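Local coordinates for protein 4-methyl-5(B-hydroxyethyl)-thiazole monophosphate biosynthesis enzyme (Vibrio cholerae O1 biovar El Tor, PDB 3OT1) that is of unknown function but belongs to the DJ-1/PfpI family and may act in thiazole monophosphate biosynthesis, at residues L13-H18 / Q62-C67; I27-L32 / V39-V44; T165-A170 / M190-Q195; M173-A178 / T198-F203. All blocks are in the same frame, centred on the assembly; numbering follows the deposited sequence. Where two conformers were deposited one is given.

Overall arrangement
From the N terminus, strand 11-16 leads into helix 22-34 and strand 38-43. Contact 2 closes the short loop between helix 22-34 and strand 38-43. It is nested inside the longer loop closed by contact 1, between 13-18 and 62-67. The two touch, since strand 38-43 lies between strands 11-16 and 62-63 in the main sheet. Contacts 3 and 4 come later in the chain. They cross each other, because both join helix 166-178 to the chain around helix 194-201. Their centres are about 11 Å apart. Residues 27-32 of contact 2 also pack on helix 166-178. Contact 1 is about 26 Å, centre to centre, from contacts 3 and 4.

Contact 1 (L13-H18 / Q62-C67); sequences LVPVAH and QTLEAC
Leu13 and Cys67 meet through apolar atoms, and Pro15 and Leu64 form a second apolar pair. The two methyl groups of Leu13 share the cysteine. CD1 of Leu13 lies 3.7 Å from SG of Cys67, and CD2 of Leu13 lies 3.9 Å from CB of Cys67. At the second pair a single methyl touches. CD1 of Leu64 is 3.9 Å from both CB and CG of Pro15, so it sits astride the CB-CG bond, over one face of the ring. With CG of Leu64 anti to the backbone N (chi1 -159°), its side chain reaches toward the strand.

Polar bonds lie within 62-67. NE2 of Gln62 donates to SG of Cys67 at 3.4 Å, with an N-H...S angle of 158°. The sulfur lies near the amide plane of Gln62 and so has a polar partner too. Two backbone bonds, Ala66 N to Thr63 O and Cys67 N to Leu64 O, shape the turn that presents Leu64 and Cys67.

In the mainly parallel sheet of the DJ-1 superfamily alpha/beta fold, strand 38-43 lies between strand 11-16 and the edge strand 62-63, with Ala42 against Leu13 and Cys67. Helix 91-102 covers the pairs through Leu93, Leu96 and Phe100.

Contact 2 (I27-L32 / V39-V44); sequences IIVDTL and VTMAAV
Val29 faces the strand with both methyl groups. CG1 and CG2 of Val29 each lie 4.0 Å from CG1 of Val39, so one strand methyl meets the fork of the helix valine. CG2 of Val29 also touches the selenomethionine at position 41, at 3.8 Å from CG of Met41. The two side chains run at about a right angle here. Further along the helix, CB of Leu32 is 3.7 Å from CG2 of Val39. CG1 of Val39 thus meets the Val29 methyls, while CG2 lies against Leu32, three residues on.

CG of Met41 stands anti to its carbonyl carbon (chi1 -61°), which helps bring CG and SE up to Val29. SE of Met41 is 4.0 Å from CG2 of Val29. Within the helix, Ile27 O accepts from both Thr31 N and Thr31 OG1, from opposite faces of its carbonyl plane. The hydroxyl bond is 2.8 Å from Thr31 OG1 to Ile27 O. It satisfies a buried side-chain oxygen. Asp30 forms a salt bridge with Arg34. Ile27, Val29, Asp30 and Thr31 also pack on apolar side chains of a neighbouring subunit.

The segment axes are 9.2 Å apart and run nearly antiparallel, at 160°. This is the helix-on-sheet packing of a right-handed beta-alpha-beta crossover, made by strand 11-16, helix 22-34 and strand 38-43 in the alpha/beta fold of the DJ-1 superfamily.

Contact 3 (T165-A170 / M190-Q195); sequences TALEFA and MVLHPQ
Leu167 of helix 166-178 packs against Met190 and Leu192, which precede the N-cap of helix 194-201. The contact joins helix 166-178 to the connection that runs into helix 194-201, in the alpha/beta fold of the DJ-1 superfamily.

The apolar part is closely packed and buried. Leu167 divides its two methyl groups between two partners. CD1 of Leu167 lies 3.6 Å from CE of the selenomethionine at position 190, with SE of Met190 a little farther off at 4.1 Å. The Met190 chain bends at chi3, and it is the terminal methyl that makes the closer approach. CD2 of Leu167 meets CD1 of Leu192 at 3.8 Å. CG of Leu167 stands anti to the backbone N (chi1 -175°), which carries its branch point out toward the loop. Thr31 of helix 22-34 also packs on Leu167 and Met190.

The other side is looser and more polar. Glu168 is partly exposed and does not touch 190-195, but its carboxylate has partners beyond it. Glu168 OE2 forms a salt bridge with Arg148 and accepts from Gln196 NE2. A neighbouring subunit also meets the loop, with a basic side chain of that subunit hydrogen-bonded to Leu192 O. Pro194, at the start of the helix, is exposed.

His193 holds the N-cap position of this helix. CD of Pro194 lies 3.3 Å above one face of its ring, offset toward the rim. ND1 of His193 accepts from Gln195 N at 3.0 Å, with an N-H...N angle of 166° and the donor tilted from the ring plane.

Contact 4 (M173-A178 / T198-F203); sequences MIALLA and TELSGF
Ala175 and Leu176 of helix 166-178 receive Leu200 and Phe203 of 198-203. This is packing of the C-terminal region on helix 166-178 in the alpha/beta fold of the DJ-1 superfamily.

The second segment begins in helix 194-201, whose turns carry Leu200. Thr198 OG1 is hydrogen-bonded to Pro194 O, one turn back. The carbonyl oxygen of Thr198 accepts from Gly202 N at 3.1 Å. Leu200 is the first residue to reach across. Its CB does not point across, but the branched end swings nearer, and CD1 of Leu200 lies 4.5 Å from CB of Ala175. This is a loose contact. Leu200 also packs on Ala187 of helix 180-187, while Ala183 of that helix touches Ala175. Ser201 turns to the same helix by another route, through a hydrogen bond between its OG and Gln184 NE2.

Phe203 makes the larger part of the contact. Phe203 N is bonded to Leu200 O at 3.0 Å, so the two residues that reach across are also tied to each other through the backbone. With CG of Phe203 anti to the backbone N (chi1 178°), the ring extends toward helix 166-178. One side of the ring does the touching. CD2 of Phe203 lies 4.2 Å from CB of Ala175. The side chains of Phe203 and Leu176 cross at about a right angle. CG of Leu176 sits at the ring edge, in its plane, 3.9 Å from CE2 of Phe203.

Contact 1 (L13-H18 / Q62-C67)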
loop_
_atom_site.group_PDB
_atom_site.type_symbol
_atom_site.label_atom_id
_atom_site.label_comp_id
_atom_site.label_asym_id
_atom_site.label_seq_id
_atom_site.Cartn_x
_atom_site.Cartn_y
_atom_site.Cartn_z
ATOM N N LEU A 13 -6.890 -10.771 12.168
ATOM C CA LEU A 13 -5.844 -11.691 11.747
ATOM C C LEU A 13 -5.592 -11.512 10.254
ATOM O O LEU A 13 -6.542 -11.595 9.466
ATOM C CB LEU A 13 -6.243 -13.135 12.029
ATOM C CG LEU A 13 -5.241 -14.208 11.606
ATOM C CD1 LEU A 13 -3.887 -14.016 12.249
ATOM C CD2 LEU A 13 -5.802 -15.603 11.944
ATOM N N VAL A 14 -4.333 -11.244 9.877
ATOM C CA VAL A 14 -3.927 -11.067 8.488
ATOM C C VAL A 14 -2.847 -12.101 8.160
ATOM O O VAL A 14 -1.658 -11.914 8.450
ATOM C CB VAL A 14 -3.393 -9.648 8.216
ATOM C CG1 VAL A 14 -3.023 -9.487 6.740
ATOM C CG2 VAL A 14 -4.424 -8.611 8.608
ATOM N N PRO A 15 -3.241 -13.228 7.552
ATOM C CA PRO A 15 -2.249 -14.203 7.114
ATOM C C PRO A 15 -1.423 -13.653 5.955
ATOM O O PRO A 15 -1.927 -12.896 5.131
ATOM C CB PRO A 15 -3.103 -15.364 6.630
ATOM C CG PRO A 15 -4.392 -15.175 7.363
ATOM C CD PRO A 15 -4.605 -13.717 7.338
ATOM N N VAL A 16 -0.155 -14.050 5.927
ATOM C CA VAL A 16 0.749 -13.714 4.838
ATOM C C VAL A 16 1.518 -14.954 4.432
ATOM O O VAL A 16 1.777 -15.839 5.252
ATOM C CB VAL A 16 1.726 -12.587 5.252
ATOM C CG1 VAL A 16 0.951 -11.306 5.484
ATOM C CG2 VAL A 16 2.576 -12.954 6.462
ATOM N N ALA A 17 1.892 -15.011 3.167
ATOM C CA ALA A 17 2.652 -16.139 2.629
ATOM C C ALA A 17 3.676 -15.631 1.643
ATOM O O ALA A 17 3.619 -14.509 1.158
ATOM C CB ALA A 17 1.706 -17.133 1.902
ATOM N N HIS A 18 4.634 -16.491 1.323
ATOM C CA HIS A 18 5.516 -16.256 0.190
ATOM C C HIS A 18 4.650 -15.980 -1.022
ATOM O O HIS A 18 3.788 -16.773 -1.367
ATOM C CB HIS A 18 6.386 -17.477 -0.008
ATOM C CG HIS A 18 7.409 -17.339 -1.083
ATOM N ND1 HIS A 18 8.027 -18.434 -1.641
ATOM C CD2 HIS A 18 7.908 -16.254 -1.714
ATOM C CE1 HIS A 18 8.878 -18.025 -2.565
ATOM N NE2 HIS A 18 8.816 -16.708 -2.642
ATOM N N GLN A 62 3.760 -14.167 14.308
ATOM C CA GLN A 62 3.545 -15.535 14.714
ATOM C C GLN A 62 3.204 -16.365 13.488
ATOM O O GLN A 62 2.975 -15.856 12.374
ATOM C CB GLN A 62 2.434 -15.629 15.758
ATOM C CG GLN A 62 1.064 -15.233 15.289
ATOM C CD GLN A 62 0.140 -14.904 16.459
ATOM O OE1 GLN A 62 0.477 -14.090 17.329
ATOM N NE2 GLN A 62 -1.027 -15.534 16.487
ATOM N N THR A 63 3.188 -17.653 13.723
ATOM C CA THR A 63 2.922 -18.608 12.683
ATOM C C THR A 63 1.417 -18.847 12.567
ATOM O O THR A 63 0.662 -18.750 13.543
ATOM C CB THR A 63 3.661 -19.920 12.975
ATOM O OG1 THR A 63 3.584 -20.781 11.837
ATOM C CG2 THR A 63 3.077 -20.603 14.190
ATOM N N LEU A 64 0.963 -19.159 11.367
ATOM C CA LEU A 64 -0.456 -19.424 11.171
ATOM C C LEU A 64 -0.976 -20.595 12.029
ATOM O O LEU A 64 -2.116 -20.556 12.470
ATOM C CB LEU A 64 -0.768 -19.626 9.690
ATOM C CG LEU A 64 -2.229 -19.401 9.315
ATOM C CD1 LEU A 64 -2.680 -17.952 9.557
ATOM C CD2 LEU A 64 -2.457 -19.838 7.885
ATOM N N GLU A 65 -0.148 -21.608 12.277
ATOM C CA GLU A 65 -0.545 -22.746 13.131
ATOM C C GLU A 65 -0.821 -22.363 14.598
ATOM O O GLU A 65 -1.528 -23.084 15.306
ATOM C CB GLU A 65 0.519 -23.859 13.079
ATOM C CG GLU A 65 0.319 -24.917 11.989
ATOM C CD GLU A 65 1.297 -26.094 12.109
ATOM O OE1 GLU A 65 1.864 -26.297 13.204
ATOM O OE2 GLU A 65 1.497 -26.821 11.110
ATOM N N ALA A 66 -0.252 -21.253 15.064
ATOM C CA ALA A 66 -0.527 -20.740 16.421
ATOM C C ALA A 66 -1.797 -19.886 16.546
ATOM O O ALA A 66 -2.076 -19.330 17.628
ATOM C CB ALA A 66 0.666 -19.941 16.922
ATOM N N CYS A 67 -2.561 -19.757 15.459
ATOM C CA CYS A 67 -3.707 -18.888 15.471
ATOM C C CYS A 67 -4.981 -19.644 15.726
ATOM O O CYS A 67 -5.185 -20.710 15.165
ATOM C CB CYS A 67 -3.836 -18.193 14.127
ATOM S SG CYS A 67 -2.452 -17.092 13.792
#

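Contact 2 (I27-L32 / V39-V44)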
loop_
_atom_site.group_PDB
_atom_site.type_symbol
_atom_site.label_atom_id
_atom_site.label_comp_id
_atom_site.label_asym_id
_atom_site.label_seq_id
_atom_site.Cartn_x
_atom_site.Cartn_y
_atom_site.Cartn_z
ATOM N N ILE A 27 -1.400 -2.136 3.044
ATOM C CA ILE A 27 -2.558 -1.247 3.065
ATOM C C ILE A 27 -3.582 -1.740 4.082
ATOM O O ILE A 27 -4.125 -0.952 4.863
ATOM C CB ILE A 27 -3.184 -1.082 1.671
ATOM C CG1 ILE A 27 -2.259 -0.279 0.746
ATOM C CG2 ILE A 27 -4.604 -0.434 1.773
ATOM C CD1 ILE A 27 -2.633 -0.341 -0.736
ATOM N N ILE A 28 -3.870 -3.032 4.073
ATOM C CA ILE A 28 -4.827 -3.588 5.029
ATOM C C ILE A 28 -4.345 -3.362 6.452
ATOM O O ILE A 28 -5.101 -2.857 7.283
ATOM C CB ILE A 28 -5.068 -5.092 4.746
ATOM C CG1 ILE A 28 -5.780 -5.289 3.401
ATOM C CG2 ILE A 28 -5.840 -5.733 5.891
ATOM C CD1 ILE A 28 -5.635 -6.676 2.792
ATOM N N VAL A 29 -3.120 -3.761 6.747
ATOM C CA VAL A 29 -2.642 -3.674 8.116
ATOM C C VAL A 29 -2.622 -2.218 8.600
ATOM O O VAL A 29 -3.123 -1.899 9.661
ATOM C CB VAL A 29 -1.240 -4.313 8.247
ATOM C CG1 VAL A 29 -0.662 -4.024 9.615
ATOM C CG2 VAL A 29 -1.312 -5.832 7.984
ATOM N N ASP A 30 -2.007 -1.353 7.805
ATOM C CA ASP A 30 -1.830 0.056 8.178
ATOM C C ASP A 30 -3.195 0.707 8.402
ATOM O O ASP A 30 -3.434 1.350 9.427
ATOM C CB ASP A 30 -1.006 0.736 7.067
ATOM C CG ASP A 30 -0.661 2.168 7.303
ATOM O OD1 ASP A 30 -1.421 2.938 7.898
ATOM O OD2 ASP A 30 0.446 2.516 6.816
ATOM N N THR A 31 -4.107 0.543 7.458
ATOM C CA THR A 31 -5.412 1.178 7.566
ATOM C C THR A 31 -6.160 0.711 8.801
ATOM O O THR A 31 -6.771 1.512 9.516
ATOM C CB THR A 31 -6.235 0.964 6.276
ATOM O OG1 THR A 31 -5.494 1.483 5.163
ATOM C CG2 THR A 31 -7.568 1.684 6.322
ATOM N N LEU A 32 -6.113 -0.581 9.083
ATOM C CA LEU A 32 -6.788 -1.075 10.276
ATOM C C LEU A 32 -6.126 -0.590 11.559
ATOM O O LEU A 32 -6.838 -0.299 12.522
ATOM C CB LEU A 32 -6.860 -2.603 10.232
ATOM C CG LEU A 32 -7.742 -3.197 9.138
ATOM C CD1 LEU A 32 -7.503 -4.699 8.983
ATOM C CD2 LEU A 32 -9.192 -2.894 9.439
ATOM N N VAL A 39 -3.867 -5.648 15.063
ATOM C CA VAL A 39 -3.695 -6.449 13.847
ATOM C C VAL A 39 -2.519 -7.371 14.002
ATOM O O VAL A 39 -1.409 -6.942 14.307
ATOM C CB VAL A 39 -3.488 -5.544 12.615
ATOM C CG1 VAL A 39 -3.356 -6.398 11.356
ATOM C CG2 VAL A 39 -4.623 -4.499 12.491
ATOM N N THR A 40 -2.757 -8.658 13.792
ATOM C CA THR A 40 -1.743 -9.687 13.847
ATOM C C THR A 40 -1.476 -10.215 12.443
ATOM O O THR A 40 -2.369 -10.770 11.804
ATOM C CB THR A 40 -2.234 -10.856 14.697
ATOM O OG1 THR A 40 -2.494 -10.374 16.011
ATOM C CG2 THR A 40 -1.220 -11.981 14.754
HETATM N N MSE A 41 -0.220 -10.123 12.014
HETATM C CA MSE A 41 0.214 -10.700 10.753
HETATM C C MSE A 41 0.769 -12.063 11.153
HETATM O O MSE A 41 1.572 -12.164 12.087
HETATM C CB MSE A 41 1.307 -9.852 10.121
HETATM C CG MSE A 41 0.866 -8.428 9.802
HETATM SE SE MSE A 41 2.285 -7.355 9.029
HETATM C CE MSE A 41 2.483 -8.391 7.447
ATOM N N ALA A 42 0.327 -13.107 10.462
ATOM C CA ALA A 42 0.702 -14.475 10.777
ATOM C C ALA A 42 1.136 -15.191 9.515
ATOM O O ALA A 42 0.450 -15.137 8.516
ATOM C CB ALA A 42 -0.470 -15.208 11.445
ATOM N N ALA A 43 2.298 -15.824 9.557
ATOM C CA ALA A 43 2.894 -16.427 8.367
ATOM C C ALA A 43 2.460 -17.857 8.132
ATOM O O ALA A 43 2.540 -18.683 9.035
ATOM C CB ALA A 43 4.406 -16.387 8.474
ATOM N N VAL A 44 2.114 -18.156 6.886
ATOM C CA VAL A 44 2.022 -19.511 6.391
ATOM C C VAL A 44 3.420 -20.106 6.282
ATOM O O VAL A 44 4.335 -19.490 5.719
ATOM C CB VAL A 44 1.382 -19.526 5.007
ATOM C CG1 VAL A 44 1.413 -20.940 4.386
ATOM C CG2 VAL A 44 -0.036 -19.017 5.082
#

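Contact 3 (T165-A170 / M190-Q195)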
loop_
_atom_site.group_PDB
_atom_site.type_symbol
_atom_site.label_atom_id
_atom_site.label_comp_id
_atom_site.label_asym_id
_atom_site.label_seq_id
_atom_site.Cartn_x
_atom_site.Cartn_y
_atom_site.Cartn_z
ATOM N N THR A 165 -7.935 -1.187 -5.284
ATOM C CA THR A 165 -9.134 -1.188 -4.439
ATOM C C THR A 165 -8.827 -1.496 -2.981
ATOM O O THR A 165 -9.748 -1.563 -2.169
ATOM C CB THR A 165 -10.219 -2.180 -4.964
ATOM O OG1 THR A 165 -9.765 -3.517 -4.766
ATOM C CG2 THR A 165 -10.575 -1.920 -6.435
ATOM N N ALA A 166 -7.562 -1.674 -2.622
ATOM C CA ALA A 166 -7.223 -2.162 -1.307
ATOM C C ALA A 166 -7.592 -1.161 -0.200
ATOM O O ALA A 166 -8.030 -1.558 0.867
ATOM C CB ALA A 166 -5.753 -2.573 -1.222
ATOM N N LEU A 167 -7.355 0.130 -0.443
ATOM C CA LEU A 167 -7.730 1.136 0.531
ATOM C C LEU A 167 -9.258 1.168 0.734
ATOM O O LEU A 167 -9.761 1.195 1.861
ATOM C CB LEU A 167 -7.181 2.464 0.069
ATOM C CG LEU A 167 -7.358 3.641 0.990
ATOM C CD1 LEU A 167 -6.981 3.288 2.402
ATOM C CD2 LEU A 167 -6.537 4.832 0.473
ATOM N N GLU A 168 -10.005 1.149 -0.372
ATOM C CA GLU A 168 -11.462 1.099 -0.315
ATOM C C GLU A 168 -11.931 -0.119 0.470
ATOM O O GLU A 168 -12.845 -0.026 1.284
ATOM C CB GLU A 168 -12.034 1.035 -1.735
ATOM C CG GLU A 168 -11.842 2.303 -2.526
ATOM C CD GLU A 168 -11.873 2.034 -4.015
ATOM O OE1 GLU A 168 -12.968 1.845 -4.554
ATOM O OE2 GLU A 168 -10.799 1.983 -4.646
ATOM N N PHE A 169 -11.300 -1.253 0.245
ATOM C CA PHE A 169 -11.612 -2.514 0.921
ATOM C C PHE A 169 -11.348 -2.416 2.419
ATOM O O PHE A 169 -12.195 -2.814 3.237
ATOM C CB PHE A 169 -10.751 -3.590 0.247
ATOM C CG PHE A 169 -10.644 -4.921 0.950
ATOM C CD1 PHE A 169 -11.681 -5.837 0.934
ATOM C CD2 PHE A 169 -9.444 -5.318 1.501
ATOM C CE1 PHE A 169 -11.512 -7.083 1.453
ATOM C CE2 PHE A 169 -9.285 -6.565 2.051
ATOM C CZ PHE A 169 -10.330 -7.447 2.033
ATOM N N ALA A 170 -10.154 -1.962 2.811
ATOM C CA ALA A 170 -9.814 -1.847 4.220
ATOM C C ALA A 170 -10.753 -0.864 4.950
ATOM O O ALA A 170 -11.168 -1.130 6.081
ATOM C CB ALA A 170 -8.363 -1.464 4.387
HETATM N N MSE A 190 -6.290 10.311 4.332
HETATM C CA MSE A 190 -5.558 9.475 3.499
HETATM C C MSE A 190 -5.522 10.003 2.054
HETATM O O MSE A 190 -4.804 9.449 1.249
HETATM C CB MSE A 190 -6.074 8.078 3.725
HETATM C CG MSE A 190 -6.020 7.727 5.209
HETATM SE SE MSE A 190 -6.539 5.919 5.467
HETATM C CE MSE A 190 -4.963 5.047 4.781
ATOM N N VAL A 191 -6.227 11.103 1.752
ATOM C CA VAL A 191 -6.211 11.748 0.415
ATOM C C VAL A 191 -6.687 10.747 -0.640
ATOM O O VAL A 191 -6.105 10.581 -1.710
ATOM C CB VAL A 191 -4.852 12.428 0.034
ATOM C CG1 VAL A 191 -5.089 13.471 -1.031
ATOM C CG2 VAL A 191 -4.203 13.061 1.272
ATOM N N LEU A 192 -7.797 10.073 -0.322
ATOM C CA LEU A 192 -8.519 9.279 -1.309
ATOM C C LEU A 192 -8.931 10.167 -2.468
ATOM O O LEU A 192 -9.095 11.367 -2.312
ATOM C CB LEU A 192 -9.798 8.679 -0.709
ATOM C CG LEU A 192 -9.676 7.411 0.131
ATOM C CD1 LEU A 192 -8.931 7.632 1.427
ATOM C CD2 LEU A 192 -11.074 6.856 0.376
ATOM N N HIS A 193 -9.152 9.529 -3.613
ATOM C CA HIS A 193 -9.791 10.208 -4.698
ATOM C C HIS A 193 -11.195 10.567 -4.192
ATOM O O HIS A 193 -11.827 9.786 -3.477
ATOM C CB HIS A 193 -9.874 9.314 -5.950
ATOM C CG HIS A 193 -10.417 10.028 -7.148
ATOM N ND1 HIS A 193 -11.762 10.255 -7.325
ATOM C CD2 HIS A 193 -9.790 10.633 -8.183
ATOM C CE1 HIS A 193 -11.942 10.960 -8.427
ATOM N NE2 HIS A 193 -10.759 11.193 -8.976
ATOM N N PRO A 194 -11.722 11.738 -4.564
ATOM C CA PRO A 194 -13.055 12.137 -4.119
ATOM C C PRO A 194 -14.148 11.072 -4.311
ATOM O O PRO A 194 -15.001 10.929 -3.408
ATOM C CB PRO A 194 -13.323 13.373 -4.965
ATOM C CG PRO A 194 -11.966 13.990 -5.026
ATOM C CD PRO A 194 -11.056 12.836 -5.289
ATOM N N GLN A 195 -14.073 10.295 -5.396
ATOM C CA GLN A 195 -15.045 9.247 -5.644
ATOM C C GLN A 195 -14.940 8.136 -4.623
ATOM O O GLN A 195 -15.965 7.584 -4.183
ATOM C CB GLN A 195 -14.908 8.665 -7.063
ATOM C CG GLN A 195 -15.488 9.563 -8.153
ATOM C CD GLN A 195 -17.003 9.673 -8.027
ATOM O OE1 GLN A 195 -17.713 8.673 -8.154
ATOM N NE2 GLN A 195 -17.511 10.867 -7.742
#

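Contact 4 (M173-A178 / T198-F203)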
loop_
_atom_site.group_PDB
_atom_site.type_symbol
_atom_site.label_atom_id
_atom_site.label_comp_id
_atom_site.label_asym_id
_atom_site.label_seq_id
_atom_site.Cartn_x
_atom_site.Cartn_y
_atom_site.Cartn_z
HETATM N N MSE A 173 -14.003 -2.537 5.553
HETATM C CA MSE A 173 -13.875 -3.406 6.718
HETATM C C MSE A 173 -14.094 -2.633 8.009
HETATM O O MSE A 173 -14.815 -3.081 8.892
HETATM C CB MSE A 173 -12.495 -4.056 6.792
HETATM C CG MSE A 173 -12.183 -5.163 5.827
HETATM SE SE MSE A 173 -10.484 -5.985 6.171
HETATM C CE MSE A 173 -10.997 -6.475 7.628
ATOM N N ILE A 174 -13.469 -1.477 8.121
ATOM C CA ILE A 174 -13.671 -0.632 9.296
ATOM C C ILE A 174 -15.132 -0.244 9.450
ATOM O O ILE A 174 -15.687 -0.307 10.560
ATOM C CB ILE A 174 -12.783 0.620 9.252
ATOM C CG1 ILE A 174 -11.300 0.248 9.322
ATOM C CG2 ILE A 174 -13.116 1.574 10.409
ATOM C CD1 ILE A 174 -10.375 1.356 8.780
ATOM N N ALA A 175 -15.756 0.175 8.354
ATOM C CA ALA A 175 -17.162 0.572 8.404
ATOM C C ALA A 175 -18.028 -0.581 8.936
ATOM O O ALA A 175 -18.910 -0.351 9.787
ATOM C CB ALA A 175 -17.637 1.049 7.056
ATOM N N LEU A 176 -17.781 -1.801 8.464
ATOM C CA LEU A 176 -18.555 -2.969 8.898
ATOM C C LEU A 176 -18.311 -3.315 10.348
ATOM O O LEU A 176 -19.236 -3.672 11.078
ATOM C CB LEU A 176 -18.228 -4.180 8.017
ATOM C CG LEU A 176 -18.763 -4.096 6.594
ATOM C CD1 LEU A 176 -18.099 -5.108 5.708
ATOM C CD2 LEU A 176 -20.282 -4.267 6.553
ATOM N N LEU A 177 -17.058 -3.249 10.774
ATOM C CA LEU A 177 -16.679 -3.714 12.121
ATOM C C LEU A 177 -16.937 -2.670 13.205
ATOM O O LEU A 177 -17.219 -3.021 14.345
ATOM C CB LEU A 177 -15.215 -4.122 12.151
ATOM C CG LEU A 177 -14.877 -5.396 11.375
ATOM C CD1 LEU A 177 -13.386 -5.557 11.213
ATOM C CD2 LEU A 177 -15.503 -6.603 12.054
ATOM N N ALA A 178 -16.813 -1.396 12.877
ATOM C CA ALA A 178 -16.774 -0.327 13.874
ATOM C C ALA A 178 -17.637 0.864 13.523
ATOM O O ALA A 178 -17.696 1.794 14.314
ATOM C CB ALA A 178 -15.347 0.135 14.126
ATOM N N THR A 198 -16.556 9.428 -1.288
ATOM C CA THR A 198 -18.012 9.420 -1.384
ATOM C C THR A 198 -18.628 8.030 -1.233
ATOM O O THR A 198 -19.634 7.832 -0.538
ATOM C CB THR A 198 -18.405 10.032 -2.722
ATOM O OG1 THR A 198 -18.054 11.416 -2.697
ATOM C CG2 THR A 198 -19.869 9.876 -2.994
ATOM N N GLU A 199 -17.996 7.058 -1.849
ATOM C CA GLU A 199 -18.508 5.707 -1.822
ATOM C C GLU A 199 -18.319 5.056 -0.464
ATOM O O GLU A 199 -19.133 4.245 -0.056
ATOM C CB GLU A 199 -17.876 4.909 -2.941
ATOM C CG GLU A 199 -18.364 5.427 -4.275
ATOM C CD GLU A 199 -17.873 4.653 -5.453
ATOM O OE1 GLU A 199 -17.087 3.673 -5.319
ATOM O OE2 GLU A 199 -18.268 5.062 -6.550
ATOM N N LEU A 200 -17.270 5.413 0.261
ATOM C CA LEU A 200 -17.127 4.942 1.620
ATOM C C LEU A 200 -18.248 5.499 2.498
ATOM O O LEU A 200 -18.887 4.755 3.249
ATOM C CB LEU A 200 -15.796 5.372 2.196
ATOM C CG LEU A 200 -15.732 5.030 3.692
ATOM C CD1 LEU A 200 -15.692 3.507 3.894
ATOM C CD2 LEU A 200 -14.589 5.738 4.260
ATOM N N SER A 201 -18.506 6.800 2.393
ATOM C CA SER A 201 -19.506 7.429 3.249
ATOM C C SER A 201 -20.888 6.839 3.004
ATOM O O SER A 201 -21.709 6.769 3.920
ATOM C CB SER A 201 -19.484 8.943 3.058
ATOM O OG SER A 201 -18.268 9.443 3.582
ATOM N N GLY A 202 -21.139 6.355 1.791
ATOM C CA GLY A 202 -22.420 5.732 1.478
ATOM C C GLY A 202 -22.477 4.225 1.630
ATOM O O GLY A 202 -23.521 3.615 1.394
ATOM N N PHE A 203 -21.366 3.615 2.041
ATOM C CA PHE A 203 -21.224 2.155 1.985
ATOM C C PHE A 203 -22.221 1.425 2.876
ATOM O O PHE A 203 -22.852 0.469 2.446
ATOM C CB PHE A 203 -19.798 1.740 2.346
ATOM C CG PHE A 203 -19.594 0.251 2.352
ATOM C CD1 PHE A 203 -19.669 -0.492 1.189
ATOM C CD2 PHE A 203 -19.365 -0.411 3.531
ATOM C CE1 PHE A 203 -19.495 -1.860 1.228
ATOM C CE2 PHE A 203 -19.195 -1.765 3.552
ATOM C CZ PHE A 203 -19.262 -2.473 2.410
#